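MAU2 chromatid cohesion factor homolog (Saccharomyces cerevisiae, PDB 4XDN) takes part in sister chromatid cohesion, forming with SCC2 the complex required for cohesin to associate with chromosomes, and binds nucleosome-free promoters of ribosomal protein and tRNA genes. Local coordinates at residues I96-N101 and S368-D373; R40-S45 and Y60-M65; K357-I362 and T378-L383; M65-F70 and V92-Q97. One frame throughout, in Å; residues are numbered along the deposited sequence.

Contact 1 (I96-N101 and S368-D373); sequences IQETYN and SMNELD
The carboxylate of E98 and the amide of N370 turn their planes 42° apart, and the hydroxyl of S368 stands close to both. S368 OG donates to E98 OE2 over only 2.6 Å, coming in on the syn side but 30° out of the carboxylate plane. On the other flat group, N370 ND2 gives a longer bond, 3.3 Å, to S368 OG, which sits tilted off the amide plane; the stronger partner of that amide nitrogen is Y60 OH, on helix 53-76. E98 reaches S368 because its chain folds back at the second torsion (chi2 -61°), bringing the carboxylate round toward the neighbouring segment. Its other oxygen, OE1, bonds to Y59 OH, so a tyrosine and a serine hold the two ends of the group and limit its rotation. The contact illustrates an N-cap put to double use: S368 OG also accepts from N370 N at 3.1 Å, closing the first turn of helix 369-398, while its own proton goes to the carboxylate at the last turn of helix 81-98. Such a negative group would probably be favoured beside the start of a helix, where the dipole is positive. Beside these bonds, water 1 joins the segments a second time, donating to Q97 OE1 at 2.6 Å and accepting from S368 N at 2.9 Å. Next to that bridge, Q97 OE1 lies 3.8 Å from S368 CB, and Q97 packs on a basic side chain of the other protein in the assembly.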
# COMPACT_ATOMS: atom_id res chain seq x y z
N ILE A 96 5.27 -18.36 -18.24
CA ILE A 96 5.46 -17.25 -17.32
C ILE A 96 4.35 -17.20 -16.26
O ILE A 96 4.61 -16.91 -15.09
CB ILE A 96 5.51 -15.91 -18.09
CG1 ILE A 96 6.79 -15.86 -18.94
CG2 ILE A 96 5.48 -14.72 -17.15
CD1 ILE A 96 6.86 -14.69 -19.90
N GLN A 97 3.12 -17.48 -16.68
CA GLN A 97 1.96 -17.32 -15.80
C GLN A 97 1.57 -18.59 -15.05
O GLN A 97 0.90 -18.52 -14.02
CB GLN A 97 0.77 -16.81 -16.60
CG GLN A 97 0.94 -15.40 -17.15
CD GLN A 97 -0.32 -14.89 -17.82
OE1 GLN A 97 -1.35 -15.56 -17.84
NE2 GLN A 97 -0.25 -13.68 -18.37
N GLU A 98 1.98 -19.75 -15.56
CA GLU A 98 1.51 -21.03 -15.03
C GLU A 98 2.61 -21.85 -14.36
O GLU A 98 2.32 -22.75 -13.58
CB GLU A 98 0.85 -21.85 -16.14
CG GLU A 98 -0.17 -21.08 -16.97
CD GLU A 98 -1.34 -20.57 -16.13
OE1 GLU A 98 -1.64 -21.18 -15.09
OE2 GLU A 98 -1.95 -19.56 -16.53
N THR A 99 3.87 -21.54 -14.67
CA THR A 99 5.00 -22.36 -14.23
C THR A 99 6.11 -21.55 -13.56
O THR A 99 6.03 -20.33 -13.46
CB THR A 99 5.63 -23.12 -15.43
OG1 THR A 99 6.30 -22.19 -16.29
CG2 THR A 99 4.57 -23.86 -16.22
N TYR A 100 7.15 -22.26 -13.11
CA TYR A 100 8.36 -21.64 -12.59
C TYR A 100 9.52 -21.79 -13.57
O TYR A 100 10.67 -21.50 -13.25
CB TYR A 100 8.75 -22.25 -11.24
CG TYR A 100 7.79 -21.96 -10.12
CD1 TYR A 100 7.57 -20.65 -9.68
CD2 TYR A 100 7.10 -22.98 -9.47
CE1 TYR A 100 6.70 -20.38 -8.65
CE2 TYR A 100 6.23 -22.72 -8.44
CZ TYR A 100 6.03 -21.42 -8.03
OH TYR A 100 5.16 -21.16 -7.00
N ASN A 101 9.21 -22.27 -14.78
CA ASN A 101 10.24 -22.51 -15.79
C ASN A 101 10.61 -21.22 -16.52
O ASN A 101 10.32 -21.05 -17.71
CB ASN A 101 9.75 -23.57 -16.77
CG ASN A 101 9.52 -24.91 -16.10
OD1 ASN A 101 8.54 -25.08 -15.38
ND2 ASN A 101 10.42 -25.85 -16.32
N SER A 368 -5.44 -16.42 -16.07
CA SER A 368 -4.87 -17.52 -15.32
C SER A 368 -5.54 -17.68 -13.97
O SER A 368 -5.97 -16.70 -13.35
CB SER A 368 -3.37 -17.30 -15.13
OG SER A 368 -2.78 -18.37 -14.42
N MET A 369 -5.66 -18.92 -13.52
CA MET A 369 -6.09 -19.20 -12.16
C MET A 369 -5.20 -18.42 -11.19
O MET A 369 -5.66 -17.94 -10.16
CB MET A 369 -6.00 -20.70 -11.87
CG MET A 369 -6.29 -21.10 -10.42
SD MET A 369 -5.62 -22.72 -10.03
CE MET A 369 -3.86 -22.36 -10.04
N ASN A 370 -3.93 -18.30 -11.54
CA ASN A 370 -2.96 -17.63 -10.68
C ASN A 370 -3.18 -16.12 -10.60
O ASN A 370 -2.81 -15.49 -9.62
CB ASN A 370 -1.54 -17.94 -11.17
CG ASN A 370 -1.20 -19.41 -11.07
OD1 ASN A 370 -1.08 -19.96 -9.97
ND2 ASN A 370 -1.03 -20.06 -12.21
N GLU A 371 -3.80 -15.55 -11.63
CA GLU A 371 -4.21 -14.15 -11.58
C GLU A 371 -5.36 -14.00 -10.58
O GLU A 371 -5.36 -13.08 -9.77
CB GLU A 371 -4.63 -13.65 -12.96
CG GLU A 371 -5.27 -12.26 -12.96
CD GLU A 371 -4.38 -11.19 -12.34
OE1 GLU A 371 -3.14 -11.33 -12.40
OE2 GLU A 371 -4.92 -10.21 -11.78
N LEU A 372 -6.32 -14.91 -10.65
CA LEU A 372 -7.44 -14.89 -9.71
C LEU A 372 -6.92 -15.14 -8.30
O LEU A 372 -7.44 -14.59 -7.33
CB LEU A 372 -8.48 -15.94 -10.08
CG LEU A 372 -9.06 -15.87 -11.50
CD1 LEU A 372 -10.18 -16.89 -11.66
CD2 LEU A 372 -9.57 -14.47 -11.84
N ASP A 373 -5.89 -15.97 -8.19
CA ASP A 373 -5.29 -16.30 -6.91
C ASP A 373 -4.70 -15.05 -6.24
O ASP A 373 -4.87 -14.84 -5.04
CB ASP A 373 -4.20 -17.36 -7.08
CG ASP A 373 -3.53 -17.73 -5.77
OD1 ASP A 373 -4.21 -17.71 -4.73
OD2 ASP A 373 -2.32 -18.05 -5.78
O HOH W 1 -3.68 -14.58 -17.46

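Contact 2 (R40-S45 and Y60-M65); sequences RDHAYS and YGLMNM
A43 and the pair L62 and M63 show how one small residue lets two helices come close. The segments run nearly antiparallel, at 161°, with their axes 8.5 Å apart at the nearest point, and the methyl of A43 points toward the other helix. It is received between two larger neighbours. From one of them, L62, CB lies 3.9 Å from A43 CB, while the CD1 branch reaches past the methyl to rest against the A43 backbone, 3.9 Å from A43 CA. That same CD1 also meets the imidazole of H42 at its edge, near the ring plane, 4.0 Å from H42 CD2.

On the other flank, M63 leaves its helix to one side and then bends at the second torsion (chi2 -57°), which swings its thioether across the interface. M63 CE fills the hollow between two residues of the opposite helix, 3.6 Å from A43 CB and 3.5 Å from Y44 CE1; the methionine chain crosses the tyrosine at about a right angle. The Y44 ring lies over the carbonyl of R40 from its own helix. R40, whose CB points away from the other helix, has its guanidinium grip D41 OD1 side-on in a salt bridge, NE bonding at 2.9 Å and NH2 at 3.2 Å.

Around the pair, helix 81-98 covers the side where M63 emerges, E98 packing on M63 and E90 making a salt bridge with R40. H42 NE2 instead bonds to the backbone of the second protein in the assembly.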
# COMPACT_ATOMS: atom_id res chain seq x y z
N ARG A 40 -5.91 -24.28 -23.53
CA ARG A 40 -5.62 -23.09 -22.74
C ARG A 40 -6.90 -22.35 -22.37
O ARG A 40 -7.16 -22.08 -21.20
CB ARG A 40 -4.68 -22.15 -23.50
CG ARG A 40 -4.37 -20.82 -22.80
CD ARG A 40 -3.83 -19.80 -23.78
NE ARG A 40 -4.79 -19.53 -24.85
CZ ARG A 40 -4.47 -19.07 -26.06
NH1 ARG A 40 -3.20 -18.82 -26.37
NH2 ARG A 40 -5.42 -18.86 -26.96
N ASP A 41 -7.70 -22.03 -23.38
CA ASP A 41 -8.90 -21.22 -23.18
C ASP A 41 -9.94 -21.94 -22.32
O ASP A 41 -10.76 -21.30 -21.67
CB ASP A 41 -9.51 -20.83 -24.53
CG ASP A 41 -8.58 -19.95 -25.35
OD1 ASP A 41 -7.66 -19.35 -24.78
OD2 ASP A 41 -8.79 -19.87 -26.58
N HIS A 42 -9.89 -23.27 -22.32
CA HIS A 42 -10.80 -24.05 -21.50
C HIS A 42 -10.34 -24.05 -20.05
O HIS A 42 -11.16 -24.10 -19.13
CB HIS A 42 -10.91 -25.48 -22.02
CG HIS A 42 -12.05 -26.24 -21.43
ND1 HIS A 42 -13.36 -26.01 -21.79
CD2 HIS A 42 -12.09 -27.20 -20.48
CE1 HIS A 42 -14.15 -26.82 -21.10
NE2 HIS A 42 -13.40 -27.55 -20.30
N ALA A 43 -9.03 -24.01 -19.84
CA ALA A 43 -8.48 -23.89 -18.50
C ALA A 43 -8.87 -22.54 -17.89
O ALA A 43 -9.20 -22.46 -16.71
CB ALA A 43 -6.97 -24.05 -18.53
N TYR A 44 -8.85 -21.49 -18.71
CA TYR A 44 -9.28 -20.17 -18.26
C TYR A 44 -10.75 -20.18 -17.89
O TYR A 44 -11.17 -19.48 -16.97
CB TYR A 44 -9.04 -19.12 -19.35
CG TYR A 44 -7.59 -18.78 -19.65
CD1 TYR A 44 -6.61 -18.90 -18.67
CD2 TYR A 44 -7.21 -18.33 -20.90
CE1 TYR A 44 -5.29 -18.59 -18.94
CE2 TYR A 44 -5.90 -18.02 -21.19
CZ TYR A 44 -4.94 -18.15 -20.21
OH TYR A 44 -3.63 -17.84 -20.49
N SER A 45 -11.53 -20.97 -18.63
CA SER A 45 -12.98 -20.98 -18.46
C SER A 45 -13.40 -21.59 -17.12
O SER A 45 -14.48 -21.30 -16.63
CB SER A 45 -13.65 -21.74 -19.61
OG SER A 45 -13.50 -23.15 -19.46
N TYR A 60 -4.12 -27.70 -14.53
CA TYR A 60 -2.75 -27.71 -15.00
C TYR A 60 -2.52 -28.84 -16.01
O TYR A 60 -1.58 -28.80 -16.80
CB TYR A 60 -1.78 -27.84 -13.82
CG TYR A 60 -1.50 -26.53 -13.11
CD1 TYR A 60 -1.27 -25.37 -13.84
CD2 TYR A 60 -1.47 -26.45 -11.73
CE1 TYR A 60 -1.01 -24.17 -13.21
CE2 TYR A 60 -1.22 -25.25 -11.09
CZ TYR A 60 -0.99 -24.11 -11.84
OH TYR A 60 -0.73 -22.91 -11.23
N GLY A 61 -3.40 -29.84 -15.98
CA GLY A 61 -3.38 -30.88 -16.99
C GLY A 61 -3.66 -30.27 -18.35
O GLY A 61 -3.02 -30.61 -19.35
N LEU A 62 -4.61 -29.34 -18.38
CA LEU A 62 -4.96 -28.64 -19.61
C LEU A 62 -3.82 -27.73 -20.07
O LEU A 62 -3.47 -27.71 -21.25
CB LEU A 62 -6.23 -27.82 -19.42
CG LEU A 62 -7.51 -28.63 -19.20
CD1 LEU A 62 -8.61 -27.74 -18.65
CD2 LEU A 62 -7.96 -29.28 -20.50
N MET A 63 -3.23 -26.99 -19.13
CA MET A 63 -2.14 -26.09 -19.45
C MET A 63 -0.92 -26.86 -19.95
O MET A 63 -0.22 -26.42 -20.85
CB MET A 63 -1.75 -25.25 -18.23
CG MET A 63 -2.78 -24.19 -17.85
SD MET A 63 -3.15 -23.06 -19.20
CE MET A 63 -4.17 -21.86 -18.35
N ASN A 64 -0.68 -28.02 -19.34
CA ASN A 64 0.41 -28.89 -19.76
C ASN A 64 0.23 -29.29 -21.22
O ASN A 64 1.15 -29.14 -22.03
CB ASN A 64 0.47 -30.13 -18.87
CG ASN A 64 1.75 -30.91 -19.04
OD1 ASN A 64 2.82 -30.33 -19.21
ND2 ASN A 64 1.65 -32.23 -19.00
N MET A 65 -0.96 -29.78 -21.56
CA MET A 65 -1.27 -30.16 -22.93
C MET A 65 -1.11 -28.98 -23.88
O MET A 65 -0.53 -29.13 -24.95
CB MET A 65 -2.69 -30.72 -23.02
CG MET A 65 -2.79 -32.18 -22.64
SD MET A 65 -1.88 -33.28 -23.75
CE MET A 65 -2.78 -33.02 -25.28

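Contact 3 (K357-I362 and T378-L383)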
# COMPACT_ATOMS: atom_id res chain seq x y z
N LYS A 357 -17.88 -11.39 -0.53
CA LYS A 357 -18.68 -11.72 -1.71
C LYS A 357 -17.85 -11.63 -2.99
O LYS A 357 -18.04 -12.41 -3.92
CB LYS A 357 -19.90 -10.81 -1.80
CG LYS A 357 -21.04 -11.21 -0.87
CD LYS A 357 -22.24 -10.29 -1.03
CE LYS A 357 -23.52 -11.08 -1.30
NZ LYS A 357 -23.53 -11.70 -2.66
N LEU A 358 -16.93 -10.66 -3.04
CA LEU A 358 -16.05 -10.52 -4.20
C LEU A 358 -15.18 -11.76 -4.35
O LEU A 358 -14.95 -12.24 -5.46
CB LEU A 358 -15.18 -9.27 -4.07
CG LEU A 358 -15.89 -7.92 -4.22
CD1 LEU A 358 -14.93 -6.77 -3.92
CD2 LEU A 358 -16.49 -7.76 -5.61
N ILE A 359 -14.70 -12.28 -3.23
CA ILE A 359 -13.94 -13.52 -3.22
C ILE A 359 -14.82 -14.68 -3.69
O ILE A 359 -14.43 -15.45 -4.57
CB ILE A 359 -13.38 -13.83 -1.82
CG1 ILE A 359 -12.37 -12.76 -1.41
CG2 ILE A 359 -12.73 -15.21 -1.79
CD1 ILE A 359 -12.00 -12.81 0.06
N LYS A 360 -16.00 -14.79 -3.09
CA LYS A 360 -16.91 -15.89 -3.38
C LYS A 360 -17.38 -15.89 -4.84
O LYS A 360 -17.45 -16.94 -5.47
CB LYS A 360 -18.12 -15.82 -2.45
CG LYS A 360 -19.23 -16.81 -2.78
CD LYS A 360 -20.31 -16.82 -1.71
CE LYS A 360 -20.02 -17.82 -0.61
NZ LYS A 360 -20.95 -18.98 -0.65
N ASN A 361 -17.68 -14.71 -5.37
CA ASN A 361 -18.24 -14.60 -6.72
C ASN A 361 -17.20 -14.23 -7.78
O ASN A 361 -17.55 -13.70 -8.83
CB ASN A 361 -19.37 -13.56 -6.72
CG ASN A 361 -20.48 -13.90 -5.75
OD1 ASN A 361 -20.87 -13.07 -4.92
ND2 ASN A 361 -20.99 -15.12 -5.84
N ILE A 362 -15.94 -14.52 -7.50
CA ILE A 362 -14.88 -14.23 -8.47
C ILE A 362 -15.10 -15.06 -9.73
O ILE A 362 -15.43 -16.24 -9.66
CB ILE A 362 -13.48 -14.50 -7.88
CG1 ILE A 362 -12.40 -13.95 -8.82
CG2 ILE A 362 -13.27 -15.98 -7.60
CD1 ILE A 362 -11.03 -13.86 -8.19
N THR A 378 -5.18 -10.29 -2.35
CA THR A 378 -5.40 -8.87 -2.08
C THR A 378 -6.72 -8.66 -1.36
O THR A 378 -6.82 -7.83 -0.45
CB THR A 378 -5.38 -8.05 -3.38
OG1 THR A 378 -4.07 -8.08 -3.95
CG2 THR A 378 -5.76 -6.59 -3.13
N TYR A 379 -7.74 -9.41 -1.76
CA TYR A 379 -9.04 -9.37 -1.10
C TYR A 379 -8.89 -9.74 0.37
O TYR A 379 -9.50 -9.13 1.25
CB TYR A 379 -10.04 -10.31 -1.77
CG TYR A 379 -10.63 -9.80 -3.07
CD1 TYR A 379 -10.94 -8.46 -3.25
CD2 TYR A 379 -10.89 -10.68 -4.12
CE1 TYR A 379 -11.48 -8.00 -4.44
CE2 TYR A 379 -11.44 -10.23 -5.31
CZ TYR A 379 -11.73 -8.89 -5.46
OH TYR A 379 -12.27 -8.43 -6.64
N LYS A 380 -8.06 -10.75 0.64
CA LYS A 380 -7.84 -11.21 2.01
C LYS A 380 -7.13 -10.14 2.83
O LYS A 380 -7.37 -10.01 4.03
CB LYS A 380 -7.05 -12.51 2.01
CG LYS A 380 -7.88 -13.73 1.62
CD LYS A 380 -7.02 -14.90 1.17
CE LYS A 380 -6.08 -15.36 2.27
NZ LYS A 380 -5.25 -16.52 1.84
N SER A 381 -6.25 -9.38 2.19
CA SER A 381 -5.54 -8.30 2.88
C SER A 381 -6.53 -7.21 3.28
O SER A 381 -6.39 -6.60 4.33
CB SER A 381 -4.44 -7.72 2.00
OG SER A 381 -4.98 -6.95 0.94
N ILE A 382 -7.54 -6.99 2.44
CA ILE A 382 -8.58 -6.02 2.74
C ILE A 382 -9.36 -6.47 3.97
O ILE A 382 -9.68 -5.66 4.84
CB ILE A 382 -9.54 -5.81 1.55
CG1 ILE A 382 -8.79 -5.11 0.41
CG2 ILE A 382 -10.76 -4.98 1.97
CD1 ILE A 382 -9.60 -4.95 -0.87
N LEU A 383 -9.66 -7.77 4.04
CA LEU A 383 -10.31 -8.33 5.23
C LEU A 383 -9.44 -8.07 6.46
O LEU A 383 -9.94 -7.74 7.53
CB LEU A 383 -10.56 -9.83 5.07
CG LEU A 383 -11.49 -10.30 3.95
CD1 LEU A 383 -11.57 -11.83 3.95
CD2 LEU A 383 -12.88 -9.70 4.08
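Where helix 339-360 reaches its last turn, I359 lies opposite Y379 on helix 369-398, their CA atoms 6.8 Å apart, and just beyond it N361 leaves the helical path. Y379 does most of the work from its side. Its ring is met over one face by L358 in a CH-pi contact: L358 CB stands 4.0 Å from the ring centroid and 21° off the normal, displaced toward the rim. The leucine crosses the tyrosine at about a right angle, and its CD1 branch continues to the hydroxyl half of the ring, 3.7 Å from Y379 CE1.

I359 takes the base of the same side chain. With CG1 beside its backbone N (chi1 -65°), the longer branch runs antiparallel to the tyrosine, and I359 CG1 comes within 3.4 Å of Y379 CB. At the end of that branch, I359 CD1 meets L383 CD1 tip to tip at 4.0 Å, one helical turn beyond Y379. The two segments thus meet through an aromatic ring and branched aliphatic chains, with no hydrogen bond between them.

Neighbouring elements complete the packing: E319 of helix 317-331 touches both L358 and Y379, M313 of helix 312-315 reaches Y379, and T355, earlier on helix 339-360, leans on Y379 and L383. Elsewhere on helix 369-398, S381 and I382 pack against apolar side chains of the second protein chain.

Contact 4 (M65-F70 and V92-Q97); sequences MSIQMF and VELLIQ
L94 and I67 lie opposite each other where helices 53-76 and 81-98 pass, with segment axes 10.0 Å apart and inclined at 143°. Traced outward, L94 begins at CB, 4.0 Å from I67 CG1, the two side chains sliding past each other in opposite directions. Beyond CG, which is held beside the backbone N (chi1 -59°), the chain forks. CD1 goes on into helix 53-76, where it meets S66 OG at 3.3 Å and, at the edge of the F70 ring near its plane, F70 CE2 at 4.1 Å. CD2 turns instead toward Y44 and R40 of helix 29-45. S66 OG is not left without a polar partner in this apolar setting, since it bonds to A36 O of that same helix.

The next residue adds a second row: L95 CD2 lies 4.2 Å from I67 CD1, crossing it obliquely. I67 and L95 also pack on apolar side chains of the partner protein. Wholly buried and apolar but for the serine, this seam between consecutive, roughly antiparallel helices is characteristic of the helical hairpins that stack into a TPR-type superhelix, the fold expected of the SCC4/mau-2 family.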
# COMPACT_ATOMS: atom_id res chain seq x y z
N MET A 65 -0.96 -29.78 -21.56
CA MET A 65 -1.27 -30.16 -22.93
C MET A 65 -1.11 -28.98 -23.88
O MET A 65 -0.53 -29.13 -24.95
CB MET A 65 -2.69 -30.72 -23.02
CG MET A 65 -2.79 -32.18 -22.64
SD MET A 65 -1.88 -33.28 -23.75
CE MET A 65 -2.78 -33.02 -25.28
N SER A 66 -1.62 -27.81 -23.49
CA SER A 66 -1.51 -26.63 -24.33
C SER A 66 -0.06 -26.31 -24.65
O SER A 66 0.30 -26.06 -25.81
CB SER A 66 -2.17 -25.43 -23.66
OG SER A 66 -1.96 -24.25 -24.42
N ILE A 67 0.78 -26.31 -23.62
CA ILE A 67 2.20 -26.02 -23.79
C ILE A 67 2.86 -27.07 -24.67
O ILE A 67 3.65 -26.73 -25.56
CB ILE A 67 2.91 -25.96 -22.42
CG1 ILE A 67 2.41 -24.75 -21.63
CG2 ILE A 67 4.43 -25.86 -22.60
CD1 ILE A 67 2.75 -24.79 -20.15
N GLN A 68 2.55 -28.34 -24.43
CA GLN A 68 3.17 -29.43 -25.18
C GLN A 68 2.77 -29.38 -26.65
O GLN A 68 3.56 -29.71 -27.52
CB GLN A 68 2.78 -30.78 -24.57
CG GLN A 68 3.20 -30.94 -23.10
CD GLN A 68 4.25 -32.01 -22.86
OE1 GLN A 68 4.66 -32.73 -23.77
NE2 GLN A 68 4.67 -32.14 -21.61
N MET A 69 1.54 -28.96 -26.92
CA MET A 69 1.06 -28.82 -28.29
C MET A 69 1.78 -27.66 -28.98
O MET A 69 2.13 -27.76 -30.16
CB MET A 69 -0.46 -28.61 -28.31
CG MET A 69 -1.26 -29.82 -27.83
SD MET A 69 -1.31 -31.19 -28.99
CE MET A 69 -2.79 -30.80 -29.91
N PHE A 70 2.01 -26.57 -28.25
CA PHE A 70 2.80 -25.46 -28.77
C PHE A 70 4.23 -25.91 -29.08
O PHE A 70 4.77 -25.58 -30.13
CB PHE A 70 2.83 -24.30 -27.77
CG PHE A 70 1.60 -23.43 -27.79
CD1 PHE A 70 1.06 -22.97 -28.99
CD2 PHE A 70 0.99 -23.06 -26.60
CE1 PHE A 70 -0.06 -22.17 -28.99
CE2 PHE A 70 -0.15 -22.27 -26.60
CZ PHE A 70 -0.67 -21.82 -27.80
N VAL A 92 5.07 -19.08 -24.31
CA VAL A 92 5.87 -18.49 -23.24
C VAL A 92 4.98 -17.75 -22.25
O VAL A 92 5.28 -17.70 -21.06
CB VAL A 92 6.93 -17.52 -23.82
CG1 VAL A 92 7.50 -16.60 -22.73
CG2 VAL A 92 8.05 -18.30 -24.47
N GLU A 93 3.89 -17.19 -22.74
CA GLU A 93 2.91 -16.53 -21.88
C GLU A 93 2.44 -17.49 -20.80
O GLU A 93 2.23 -17.10 -19.65
CB GLU A 93 1.72 -16.03 -22.71
CG GLU A 93 0.74 -15.15 -21.95
CD GLU A 93 1.20 -13.71 -21.83
OE1 GLU A 93 0.40 -12.88 -21.35
OE2 GLU A 93 2.35 -13.41 -22.21
N LEU A 94 2.29 -18.76 -21.17
CA LEU A 94 1.84 -19.79 -20.23
C LEU A 94 2.96 -20.22 -19.30
O LEU A 94 2.73 -20.46 -18.12
CB LEU A 94 1.29 -21.01 -20.99
CG LEU A 94 0.12 -20.75 -21.93
CD1 LEU A 94 -0.37 -22.07 -22.52
CD2 LEU A 94 -1.02 -20.02 -21.24
N LEU A 95 4.18 -20.31 -19.82
CA LEU A 95 5.33 -20.65 -18.99
C LEU A 95 5.50 -19.62 -17.89
O LEU A 95 5.81 -19.95 -16.74
CB LEU A 95 6.60 -20.73 -19.84
CG LEU A 95 6.68 -21.86 -20.86
CD1 LEU A 95 7.95 -21.72 -21.69
CD2 LEU A 95 6.64 -23.23 -20.19
N ILE A 96 5.27 -18.36 -18.24
CA ILE A 96 5.46 -17.25 -17.32
C ILE A 96 4.35 -17.20 -16.26
O ILE A 96 4.61 -16.91 -15.09
CB ILE A 96 5.51 -15.91 -18.09
CG1 ILE A 96 6.79 -15.86 -18.94
CG2 ILE A 96 5.48 -14.72 -17.15
CD1 ILE A 96 6.86 -14.69 -19.90
N GLN A 97 3.12 -17.48 -16.68
CA GLN A 97 1.96 -17.32 -15.80
C GLN A 97 1.57 -18.59 -15.05
O GLN A 97 0.90 -18.52 -14.02
CB GLN A 97 0.77 -16.81 -16.60
CG GLN A 97 0.94 -15.40 -17.15
CD GLN A 97 -0.32 -14.89 -17.82
OE1 GLN A 97 -1.35 -15.56 -17.84
NE2 GLN A 97 -0.25 -13.68 -18.37

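In the fold
Contacts 2, 4 and 1 come in that order from the N-terminus and form one cluster, their centres 9 to 11 Å apart. Helix 53-76 serves contacts 2 and 4, which share M65, and helix 81-98 serves contacts 4 and 1, which share I96 and Q97. Contact 1 then leaps 267 residues to helix 369-398, whose pairing with the preceding helix is contact 3, centred 18 Å away; along the chain these two cross, and L372 touches I362 between them. Local hairpin packing is thus tied back to a distant part of the chain. All four contacts lie beside the second protein chain, probably SCC2, consistent with a helical array that encloses its partner.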